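Local structure of xyloglucanase (Paenibacillus pabuli, 2JEP) at residues G273-N278 and G325-T330; I279-A284 and S331-N336. The protein hydrolyses xyloglucan, a plant cell-wall polysaccharide, as a family 5 glycoside hydrolase (EC 3.2.1.151). All coordinates share one frame; numbering follows the deposited sequence.

Contact 1: residues G273-N278 and G325-T330; sequences GEENGN and GSIDKT
G273 and I327 mark the closest backbone approach, their CA atoms 5.7 Å apart, where two irregular loops of the (beta/alpha)8 barrel meet. Residues 325-330 directly follow strand 319-324; 273-278 follow the short helix 269-272, itself reached from the adjacent strand 259-265. Such loops, at the C-terminal ends of barrel strands, lie on the face where this fold places its active site. Segment 273-278 bends in an inverse gamma turn centred on E275, closed by a weak bond from N276 N to E274 O.

I327 supplies the apolar side chain of the contact. Its chi1 of 64° sets CG1 between the backbone N and the carbonyl carbon. CD1 lies against the carbonyl oxygens of G273 and E274, each at 3.5 Å. Its aliphatic neighbour is E275 CG, at 3.9 Å, and the two side chains cross at about a right angle. A branched aliphatic residue suits this buried place, which H369 and F371 also line.

K329 reaches across by its length: beyond CG the chain is extended, and NZ donates to E274 O at 2.9 Å, in the carbonyl plane. N276 O receives NZ at the same distance, tilted 20° from its plane. D270 O and I279 O also accept from NZ, so four backbone carbonyls probably share the three N-H groups of one ammonium; a long unbranched side chain suits such a site.

N276 ties the receiving loop to itself. Its ND2 bonds to E274 OE2, approaching from above the carboxylate plane, while its OD1 closes an Asx turn by accepting N278 N at 3.0 Å.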
loop_
_atom_site.group_PDB
_atom_site.type_symbol
_atom_site.label_atom_id
_atom_site.label_comp_id
_atom_site.label_asym_id
_atom_site.label_seq_id
_atom_site.Cartn_x
_atom_site.Cartn_y
_atom_site.Cartn_z
ATOM N N GLY A 273 6.263 -11.527 9.952
ATOM C CA GLY A 273 7.149 -11.484 8.801
ATOM C C GLY A 273 8.489 -12.186 8.912
ATOM O O GLY A 273 9.131 -12.459 7.885
ATOM N N GLU A 274 8.956 -12.463 10.127
ATOM C CA GLU A 274 10.272 -13.089 10.282
ATOM C C GLU A 274 10.225 -14.549 9.806
ATOM O O GLU A 274 9.379 -15.325 10.250
ATOM C CB GLU A 274 10.709 -13.020 11.745
ATOM C CG GLU A 274 12.093 -13.546 11.995
ATOM C CD GLU A 274 12.580 -13.437 13.427
ATOM O OE1 GLU A 274 11.818 -12.949 14.255
ATOM O OE2 GLU A 274 13.712 -13.890 13.715
ATOM N N GLU A 275 11.132 -14.898 8.891
ATOM C CA GLU A 275 11.076 -16.164 8.160
ATOM C C GLU A 275 11.752 -17.307 8.928
ATOM O O GLU A 275 12.758 -17.883 8.500
ATOM C CB GLU A 275 11.654 -15.974 6.749
ATOM C CG GLU A 275 10.786 -15.094 5.849
ATOM C CD GLU A 275 11.267 -15.042 4.411
ATOM O OE1 GLU A 275 12.480 -15.213 4.197
ATOM O OE2 GLU A 275 10.415 -14.867 3.493
ATOM N N ASN A 276 11.171 -17.617 10.075
ATOM C CA ASN A 276 11.549 -18.781 10.854
ATOM C C ASN A 276 10.389 -19.148 11.771
ATOM O O ASN A 276 9.330 -18.503 11.767
ATOM C CB ASN A 276 12.870 -18.562 11.605
ATOM C CG ASN A 276 12.789 -17.455 12.615
ATOM O OD1 ASN A 276 11.845 -17.380 13.400
ATOM N ND2 ASN A 276 13.797 -16.575 12.609
ATOM N N GLY A 277 10.578 -20.230 12.516
ATOM C CA GLY A 277 9.514 -20.757 13.369
ATOM C C GLY A 277 9.570 -20.357 14.814
ATOM O O GLY A 277 8.869 -20.944 15.635
ATOM N N ASN A 278 10.336 -19.311 15.131
ATOM C CA ASN A 278 10.448 -18.910 16.542
ATOM C C ASN A 278 9.072 -18.548 17.116
ATOM O O ASN A 278 8.724 -18.950 18.231
ATOM C CB ASN A 278 11.383 -17.713 16.722
ATOM C CG ASN A 278 12.822 -17.996 16.323
ATOM O OD1 ASN A 278 13.230 -19.154 16.186
ATOM N ND2 ASN A 278 13.618 -16.915 16.195
ATOM N N GLY A 325 -0.593 -8.306 7.070
ATOM C CA GLY A 325 -0.701 -9.742 6.896
ATOM C C GLY A 325 0.377 -10.481 7.652
ATOM O O GLY A 325 1.277 -9.872 8.263
ATOM N N SER A 326 0.312 -11.813 7.582
ATOM C CA SER A 326 1.273 -12.674 8.248
ATOM C C SER A 326 1.668 -13.848 7.367
ATOM O O SER A 326 0.834 -14.397 6.627
ATOM C CB SER A 326 0.754 -13.129 9.609
ATOM O OG SER A 326 -0.454 -13.851 9.506
ATOM N N ILE A 327 2.937 -14.218 7.450
ATOM C CA ILE A 327 3.455 -15.262 6.585
ATOM C C ILE A 327 3.100 -16.672 7.057
ATOM O O ILE A 327 2.951 -16.945 8.262
ATOM C CB ILE A 327 4.989 -15.158 6.405
ATOM C CG1 ILE A 327 5.775 -15.362 7.724
ATOM C CG2 ILE A 327 5.322 -13.846 5.710
ATOM C CD1 ILE A 327 7.238 -15.434 7.532
ATOM N N ASP A 328 3.026 -17.591 6.092
ATOM C CA ASP A 328 2.633 -18.977 6.345
ATOM C C ASP A 328 3.730 -19.739 7.058
ATOM O O ASP A 328 4.779 -20.023 6.479
ATOM C CB ASP A 328 2.284 -19.633 5.015
ATOM C CG ASP A 328 1.743 -21.052 5.139
ATOM O OD1 ASP A 328 1.993 -21.701 6.173
ATOM O OD2 ASP A 328 1.087 -21.483 4.151
ATOM N N LYS A 329 3.460 -20.069 8.324
ATOM C CA LYS A 329 4.394 -20.826 9.178
ATOM C C LYS A 329 3.836 -22.200 9.528
ATOM O O LYS A 329 4.256 -22.789 10.522
ATOM C CB LYS A 329 4.780 -20.021 10.435
ATOM C CG LYS A 329 5.534 -18.758 10.111
ATOM C CD LYS A 329 6.023 -18.056 11.347
ATOM C CE LYS A 329 6.709 -16.755 11.034
ATOM N NZ LYS A 329 7.495 -16.247 12.218
ATOM N N THR A 330 2.918 -22.722 8.703
ATOM C CA THR A 330 2.381 -24.058 8.958
ATOM C C THR A 330 3.431 -25.169 8.852
ATOM O O THR A 330 3.210 -26.247 9.415
ATOM C CB THR A 330 1.219 -24.397 8.005
ATOM O OG1 THR A 330 1.656 -24.327 6.641
ATOM C CG2 THR A 330 0.024 -23.490 8.243
#

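Contact 2: residues I279-A284 and S331-N336; sequences ITQWGA and SYDSSN
T280 faces D333 and N336, the CA atoms of T280 and N336 lying 5.7 Å apart, in the loops that lead from helix 269-272 and from strand 319-324, in neighbouring beta/alpha units of the TIM barrel. A chi1 of 55° sets T280 OG1 between the backbone N and the carbonyl carbon, and from there it donates to the anti lone pair of D333 OD2, 2.7 Å from OG1. Its methyl, CG2, rests 4.0 Å from Y332 CB, so threonine serves a polar and an apolar neighbour at once; the Y332 ring extends beyond this contact, and its OH bonds to H369 NE2. T280 O is bonded by N336 ND2 at 2.9 Å, tilted from the carbonyl plane, while N336 OD1 is held by K329 N.

Q281 follows. Its chain is extended beyond CG, carrying NE2 to D333 OD2 at 3.0 Å in a nearly straight bond (170°) to the syn lone pair. Meanwhile OE1 is taken up by S286 OG and the backbone N of T287 and N288, which leaves the amide little freedom to flip.

D333 precedes the turn that leads into helix 336-353, and its OD1 accepts S335 N, a capping bond, and S335 OG, both from one face of the carboxylate. An alanine here would probably leave T280 OG1, Q281 NE2, S335 OG and S335 N without their acceptor, with N336 ND2 to T280 O remaining as the hydrogen bond across the two segments.

The buried carboxylate is thus gripped by four uncharged donors, two on each oxygen; that environment, near a helix N-terminus, would probably favour its ionised form.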
loop_
_atom_site.group_PDB
_atom_site.type_symbol
_atom_site.label_atom_id
_atom_site.label_comp_id
_atom_site.label_asym_id
_atom_site.label_seq_id
_atom_site.Cartn_x
_atom_site.Cartn_y
_atom_site.Cartn_z
ATOM N N ILE A 279 8.297 -17.764 16.367
ATOM C CA ILE A 279 6.993 -17.268 16.804
ATOM C C ILE A 279 5.987 -17.602 15.703
ATOM O O ILE A 279 6.113 -17.151 14.555
ATOM C CB ILE A 279 7.017 -15.743 17.040
ATOM C CG1 ILE A 279 8.062 -15.358 18.095
ATOM C CG2 ILE A 279 5.621 -15.242 17.410
ATOM C CD1 ILE A 279 7.845 -15.949 19.508
ATOM N N THR A 280 4.974 -18.387 16.071
ATOM C CA THR A 280 3.998 -18.897 15.128
ATOM C C THR A 280 2.542 -18.648 15.551
ATOM O O THR A 280 1.623 -19.077 14.855
ATOM C CB THR A 280 4.219 -20.405 14.930
ATOM O OG1 THR A 280 4.170 -21.025 16.216
ATOM C CG2 THR A 280 5.570 -20.691 14.257
ATOM N N GLN A 281 2.342 -17.947 16.673
ATOM C CA GLN A 281 1.013 -17.708 17.207
ATOM C C GLN A 281 0.900 -16.253 17.629
ATOM O O GLN A 281 1.901 -15.592 17.864
ATOM C CB GLN A 281 0.723 -18.637 18.402
ATOM C CG GLN A 281 1.084 -20.100 18.110
ATOM C CD GLN A 281 0.633 -21.048 19.171
ATOM O OE1 GLN A 281 0.123 -20.659 20.240
ATOM N NE2 GLN A 281 0.809 -22.324 18.892
ATOM N N TRP A 282 -0.332 -15.779 17.734
ATOM C CA TRP A 282 -0.634 -14.394 18.058
ATOM C C TRP A 282 -2.013 -14.305 18.702
ATOM O O TRP A 282 -2.936 -14.996 18.292
ATOM C CB TRP A 282 -0.625 -13.538 16.770
ATOM C CG TRP A 282 -0.853 -12.074 17.031
ATOM C CD1 TRP A 282 0.113 -11.141 17.327
ATOM C CD2 TRP A 282 -2.106 -11.386 17.088
ATOM N NE1 TRP A 282 -0.477 -9.923 17.545
ATOM C CE2 TRP A 282 -1.833 -10.053 17.433
ATOM C CE3 TRP A 282 -3.440 -11.770 16.896
ATOM C CZ2 TRP A 282 -2.831 -9.100 17.538
ATOM C CZ3 TRP A 282 -4.418 -10.833 17.038
ATOM C CH2 TRP A 282 -4.109 -9.514 17.363
ATOM N N GLY A 283 -2.128 -13.397 19.660
ATOM C CA GLY A 283 -3.380 -13.051 20.270
ATOM C C GLY A 283 -3.805 -13.996 21.371
ATOM O O GLY A 283 -3.147 -14.996 21.675
ATOM N N ALA A 284 -4.945 -13.667 21.944
ATOM C CA ALA A 284 -5.400 -14.337 23.161
ATOM C C ALA A 284 -5.628 -15.820 22.986
ATOM O O ALA A 284 -5.512 -16.560 23.967
ATOM C CB ALA A 284 -6.688 -13.684 23.664
ATOM N N SER A 331 4.577 -24.886 8.220
ATOM C CA SER A 331 5.697 -25.836 8.168
ATOM C C SER A 331 6.428 -25.932 9.506
ATOM O O SER A 331 7.212 -26.854 9.723
ATOM C CB SER A 331 6.700 -25.458 7.076
ATOM O OG SER A 331 7.309 -24.199 7.310
ATOM N N TYR A 332 6.185 -24.967 10.387
ATOM C CA TYR A 332 6.803 -24.931 11.718
ATOM C C TYR A 332 5.812 -25.316 12.816
ATOM O O TYR A 332 6.198 -25.929 13.808
ATOM C CB TYR A 332 7.330 -23.527 12.000
ATOM C CG TYR A 332 8.316 -22.968 10.979
ATOM C CD1 TYR A 332 9.611 -23.451 10.875
ATOM C CD2 TYR A 332 7.972 -21.931 10.150
ATOM C CE1 TYR A 332 10.516 -22.903 9.972
ATOM C CE2 TYR A 332 8.835 -21.395 9.251
ATOM C CZ TYR A 332 10.121 -21.874 9.167
ATOM O OH TYR A 332 11.031 -21.302 8.307
ATOM N N ASP A 333 4.568 -24.871 12.677
ATOM C CA ASP A 333 3.510 -25.048 13.683
ATOM C C ASP A 333 2.234 -25.366 12.913
ATOM O O ASP A 333 1.719 -24.516 12.191
ATOM C CB ASP A 333 3.367 -23.751 14.478
ATOM C CG ASP A 333 2.273 -23.787 15.534
ATOM O OD1 ASP A 333 1.429 -24.724 15.519
ATOM O OD2 ASP A 333 2.234 -22.844 16.350
ATOM N N SER A 334 1.736 -26.593 13.051
ATOM C CA SER A 334 0.573 -27.006 12.303
ATOM C C SER A 334 -0.696 -26.240 12.638
ATOM O O SER A 334 -1.675 -26.331 11.896
ATOM C CB SER A 334 0.328 -28.506 12.429
ATOM O OG SER A 334 0.049 -28.841 13.781
ATOM N N SER A 335 -0.671 -25.455 13.713
ATOM C CA SER A 335 -1.794 -24.579 14.065
ATOM C C SER A 335 -1.675 -23.139 13.563
ATOM O O SER A 335 -2.537 -22.332 13.836
ATOM C CB SER A 335 -2.025 -24.568 15.559
ATOM O OG SER A 335 -1.020 -23.881 16.294
ATOM N N ASN A 336 -0.631 -22.823 12.802
ATOM C CA ASN A 336 -0.367 -21.430 12.466
ATOM C C ASN A 336 -1.513 -20.719 11.791
ATOM O O ASN A 336 -1.716 -19.527 12.021
ATOM C CB ASN A 336 0.916 -21.338 11.647
ATOM C CG ASN A 336 1.198 -19.942 11.114
ATOM O OD1 ASN A 336 1.138 -19.728 9.891
ATOM N ND2 ASN A 336 1.557 -18.999 11.997
#

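Overall arrangement
Contacts 1 and 2 join the same two loops, the loop between helices 269-272 and 298-313 and the loop between strand 319-324 and helix 336-353, and their centres are 8 Å apart. Neither belongs to the barrel interior. Contact 1, nearer the middle of the chain, is only partly buried; contact 2 lies farther out, yet is the more enclosed. In contact 1 a lysine seeks backbone carbonyls beside an apolar isoleucine, whereas in contact 2 an aspartate accepts from three side-chain donors and one backbone N-H just before a helix. K329 takes part in both, through its backbone and through its ammonium, and G277 packs against the Y332 ring.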